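Local coordinates for tyrosyl-tRNA synthetase (Aeropyrum pernix, PDB 2CYA) that catalyses the two-step attachment of tyrosine to its cognate tRNA, activating the amino acid with ATP and then transferring it to the acceptor end, at the interface of chains A and B. Coordinates in Å, arbitrary orientation; residue numbers count along the deposited sequence, not the author numbering. Chains: chain A/B, Tyrosyl-tRNA synthetase.

Contact 1: the interface of chains A and B. Residues chain A 76, 118, 121-122; chain B 122, 124.
B:Lys124 lays its aliphatic chain against A:Glu118, A:Ala121 and A:Ser122 at the dimer interface, burying 94 Å² of its own surface. Across this patch, the contacts among the residues described are mainly van der Waals. Its CB sits near the main-chain oxygen of A:Ala121, and its CD lies 3.5 Å from the hydroxyl OG of A:Ser122. Its CE approaches the carboxylate of A:Glu118, 3.2 Å from OE2. The chain is nearly extended up to CE and bends at the last torsion (chi4 -60°), which swings the amine aside: NZ stays 4.4 Å from OE2 of A:Glu118. The opposite charges may therefore attract at a distance, but the amine and carboxylate do not pair directly.

Hydrogen bonds within chain A help to shape the surface that the lysine meets. A:Trp76 NE1 donates to OE1 of A:Glu118 over 3.0 Å, almost straight at 169° and close to the indole plane, reaching the anti side of the carboxylate. That bond probably limits rotation of the acid and leaves its other oxygen, OE2, towards the lysine methylenes. A:Ser122 OG donates to the main-chain O of A:Glu118 at 2.8 Å.

The methyl CB of A:Ala121 lies 3.4 Å above one face of the indole, near the rim. The ring edge of A:Trp76, at CH2, faces the carbonyl O of B:Lys124 in the indole plane, 3.5 Å away.

In the class I catalytic domain, a Rossmann-type fold, helix 75-80 (tryptophan) follows strand 68-73 and helix 117-121 (glutamate, alanine) follows strand 113-116, so this patch is built on segments leaving the sheet. A:Ser122 and B:Ser122 come next, and B:Lys124 begins helix 124-135.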
loop_
_atom_site.group_PDB
_atom_site.type_symbol
_atom_site.label_atom_id
_atom_site.label_comp_id
_atom_site.label_asym_id
_atom_site.label_seq_id
_atom_site.Cartn_x
_atom_site.Cartn_y
_atom_site.Cartn_z
ATOM N N TRP A 76 7.214 8.664 6.680
ATOM C CA TRP A 76 7.159 7.404 5.948
ATOM C C TRP A 76 7.489 7.634 4.471
ATOM O O TRP A 76 8.118 6.801 3.820
ATOM C CB TRP A 76 5.778 6.744 6.127
ATOM C CG TRP A 76 5.651 6.063 7.465
ATOM C CD1 TRP A 76 6.085 6.536 8.673
ATOM C CD2 TRP A 76 5.060 4.782 7.728
ATOM N NE1 TRP A 76 5.800 5.631 9.671
ATOM C CE2 TRP A 76 5.175 4.543 9.116
ATOM C CE3 TRP A 76 4.447 3.811 6.924
ATOM C CZ2 TRP A 76 4.703 3.373 9.716
ATOM C CZ3 TRP A 76 3.972 2.642 7.525
ATOM C CH2 TRP A 76 4.103 2.438 8.904
ATOM N N GLU A 118 3.375 8.941 11.303
ATOM C CA GLU A 118 3.158 7.767 12.140
ATOM C C GLU A 118 1.755 7.718 12.733
ATOM O O GLU A 118 1.203 6.633 12.932
ATOM C CB GLU A 118 4.171 7.727 13.286
ATOM C CG GLU A 118 4.247 6.382 13.969
ATOM C CD GLU A 118 5.599 5.722 13.792
ATOM O OE1 GLU A 118 6.150 5.724 12.659
ATOM O OE2 GLU A 118 6.112 5.192 14.797
ATOM N N ALA A 121 -0.344 6.391 9.998
ATOM C CA ALA A 121 0.034 5.008 9.758
ATOM C C ALA A 121 -0.564 4.023 10.756
ATOM O O ALA A 121 -0.739 2.848 10.428
ATOM C CB ALA A 121 1.576 4.874 9.753
ATOM N N SER A 122 -0.883 4.519 11.952
ATOM C CA SER A 122 -1.435 3.723 13.045
ATOM C C SER A 122 -2.928 3.551 12.961
ATOM O O SER A 122 -3.518 2.896 13.809
ATOM C CB SER A 122 -1.156 4.385 14.402
ATOM O OG SER A 122 0.223 4.578 14.621
ATOM N N SER B 122 -4.732 -3.014 11.514
ATOM C CA SER B 122 -4.709 -2.077 12.634
ATOM C C SER B 122 -3.334 -1.873 13.211
ATOM O O SER B 122 -3.171 -1.104 14.149
ATOM C CB SER B 122 -5.589 -2.578 13.788
ATOM O OG SER B 122 -6.923 -2.783 13.383
ATOM N N LYS B 124 0.438 -0.619 12.701
ATOM C CA LYS B 124 1.326 0.157 11.847
ATOM C C LYS B 124 2.505 -0.687 11.381
ATOM O O LYS B 124 2.984 -0.538 10.251
ATOM C CB LYS B 124 1.820 1.405 12.588
ATOM C CG LYS B 124 2.793 1.170 13.735
ATOM C CD LYS B 124 3.102 2.512 14.427
ATOM C CE LYS B 124 4.430 2.492 15.177
ATOM N NZ LYS B 124 4.429 1.442 16.231
#

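Contact 2: the interface of chains A and B. Residues chain A 79-80, 82, 159, 161; chain B 135.
This is a mixed polar and aliphatic patch of the two-fold homodimer interface, where B:Lys135 at the end of helix 124-135 reaches into chain A and helps tie the subunits together. The lysine has 100 Å² of its surface hidden by chain A.

Charge and hydrogen bonding meet at the amine. NZ of B:Lys135 donates to the main-chain O of A:Ile80 at 2.9 Å, from above the carbonyl plane, with a C=O...N angle of 125°. The same nitrogen forms a salt bridge with A:Asp82, 2.9 Å from OD1; the accompanying hydrogen bonds to OD1 and OD2 are weak. The lysine and aspartate reach towards each other from their own subunits, but NZ comes in obliquely from one side of the carboxylate plane, so the link is probably mainly electrostatic.

Aliphatic packing lines the route of the chain. Bends at chi3 (60°) and chi4 (58°) turn the amine towards A:Ile80 and A:Asp82 after CD has passed the ring of A:Tyr79, with CD 3.7 Å from CE2 of the tyrosine. Nearer the backbone, the side chain of A:Asp159 lies close to B:Lys135, although the position of its OD2 is doubtful. Replacing B:Lys135 with a methionine would probably leave the carboxylate of A:Asp82 without its cationic mate and the carbonyl of A:Ile80 without this donor from the other subunit. At the base of the lysine chain, the packing is snug: CB of A:Ser161 lies 3.5 Å from CG of B:Lys135.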
loop_
_atom_site.group_PDB
_atom_site.type_symbol
_atom_site.label_atom_id
_atom_site.label_comp_id
_atom_site.label_asym_id
_atom_site.label_seq_id
_atom_site.Cartn_x
_atom_site.Cartn_y
_atom_site.Cartn_z
ATOM N N TYR A 79 11.140 7.894 4.168
ATOM C CA TYR A 79 11.713 6.557 4.254
ATOM C C TYR A 79 11.596 5.897 2.884
ATOM O O TYR A 79 12.549 5.326 2.380
ATOM C CB TYR A 79 10.973 5.712 5.280
ATOM C CG TYR A 79 11.510 4.296 5.389
ATOM C CD1 TYR A 79 12.688 4.022 6.082
ATOM C CD2 TYR A 79 10.827 3.231 4.813
ATOM C CE1 TYR A 79 13.166 2.716 6.200
ATOM C CE2 TYR A 79 11.296 1.923 4.929
ATOM C CZ TYR A 79 12.460 1.672 5.623
ATOM O OH TYR A 79 12.893 0.369 5.767
ATOM N N ILE A 80 10.423 5.990 2.274
ATOM C CA ILE A 80 10.242 5.379 0.966
ATOM C C ILE A 80 11.299 5.872 -0.014
ATOM O O ILE A 80 11.819 5.088 -0.805
ATOM C CB ILE A 80 8.820 5.626 0.424
ATOM C CG1 ILE A 80 7.830 4.784 1.247
ATOM C CG2 ILE A 80 8.742 5.267 -1.059
ATOM C CD1 ILE A 80 6.380 5.020 0.902
ATOM N N ASP A 82 14.229 6.707 0.758
ATOM C CA ASP A 82 15.524 6.457 1.383
ATOM C C ASP A 82 16.307 7.682 1.872
ATOM O O ASP A 82 17.546 7.646 1.939
ATOM C CB ASP A 82 16.404 5.643 0.433
ATOM C CG ASP A 82 15.820 4.277 0.139
ATOM O OD1 ASP A 82 15.554 3.527 1.109
ATOM O OD2 ASP A 82 15.622 3.967 -1.057
ATOM N N ASP A 159 10.868 0.453 -8.293
ATOM C CA ASP A 159 10.410 -0.423 -7.220
ATOM C C ASP A 159 8.985 -0.045 -6.815
ATOM O O ASP A 159 8.611 1.129 -6.851
ATOM C CB ASP A 159 11.373 -0.386 -6.019
ATOM C CG ASP A 159 11.310 0.906 -5.239
ATOM O OD1 ASP A 159 11.564 1.983 -5.817
ATOM O OD2 ASP A 159 11.017 0.835 -4.030
ATOM N N SER A 161 7.357 0.415 -4.114
ATOM C CA SER A 161 7.100 1.421 -3.098
ATOM C C SER A 161 6.889 2.806 -3.726
ATOM O O SER A 161 6.274 3.683 -3.118
ATOM C CB SER A 161 8.252 1.452 -2.094
ATOM O OG SER A 161 9.439 1.910 -2.706
ATOM N N LYS B 135 9.659 -2.034 -1.321
ATOM C CA LYS B 135 10.939 -1.418 -1.664
ATOM C C LYS B 135 11.926 -2.426 -2.233
ATOM O O LYS B 135 12.894 -2.050 -2.894
ATOM C CB LYS B 135 11.563 -0.749 -0.433
ATOM C CG LYS B 135 10.826 0.494 0.039
ATOM C CD LYS B 135 11.456 1.116 1.290
ATOM C CE LYS B 135 12.913 1.545 1.069
ATOM N NZ LYS B 135 13.048 2.516 -0.050
#

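Contact 1 and contact 2 lie about 16 Å apart, measured between the centres of their C-alpha atoms. They share helix 124-135 of chain B, which presents a lysine from its first residue to one and from its last residue to the other, and helix 75-80 of chain A, which contributes to both. One helix of each subunit is thus anchored at both ends against its neighbour, largely by packing at contact 1 and with an added salt bridge at contact 2. Two-fold symmetry repeats the pair with the chains exchanged, a geometry likely to fix the helix orientation in the homodimer.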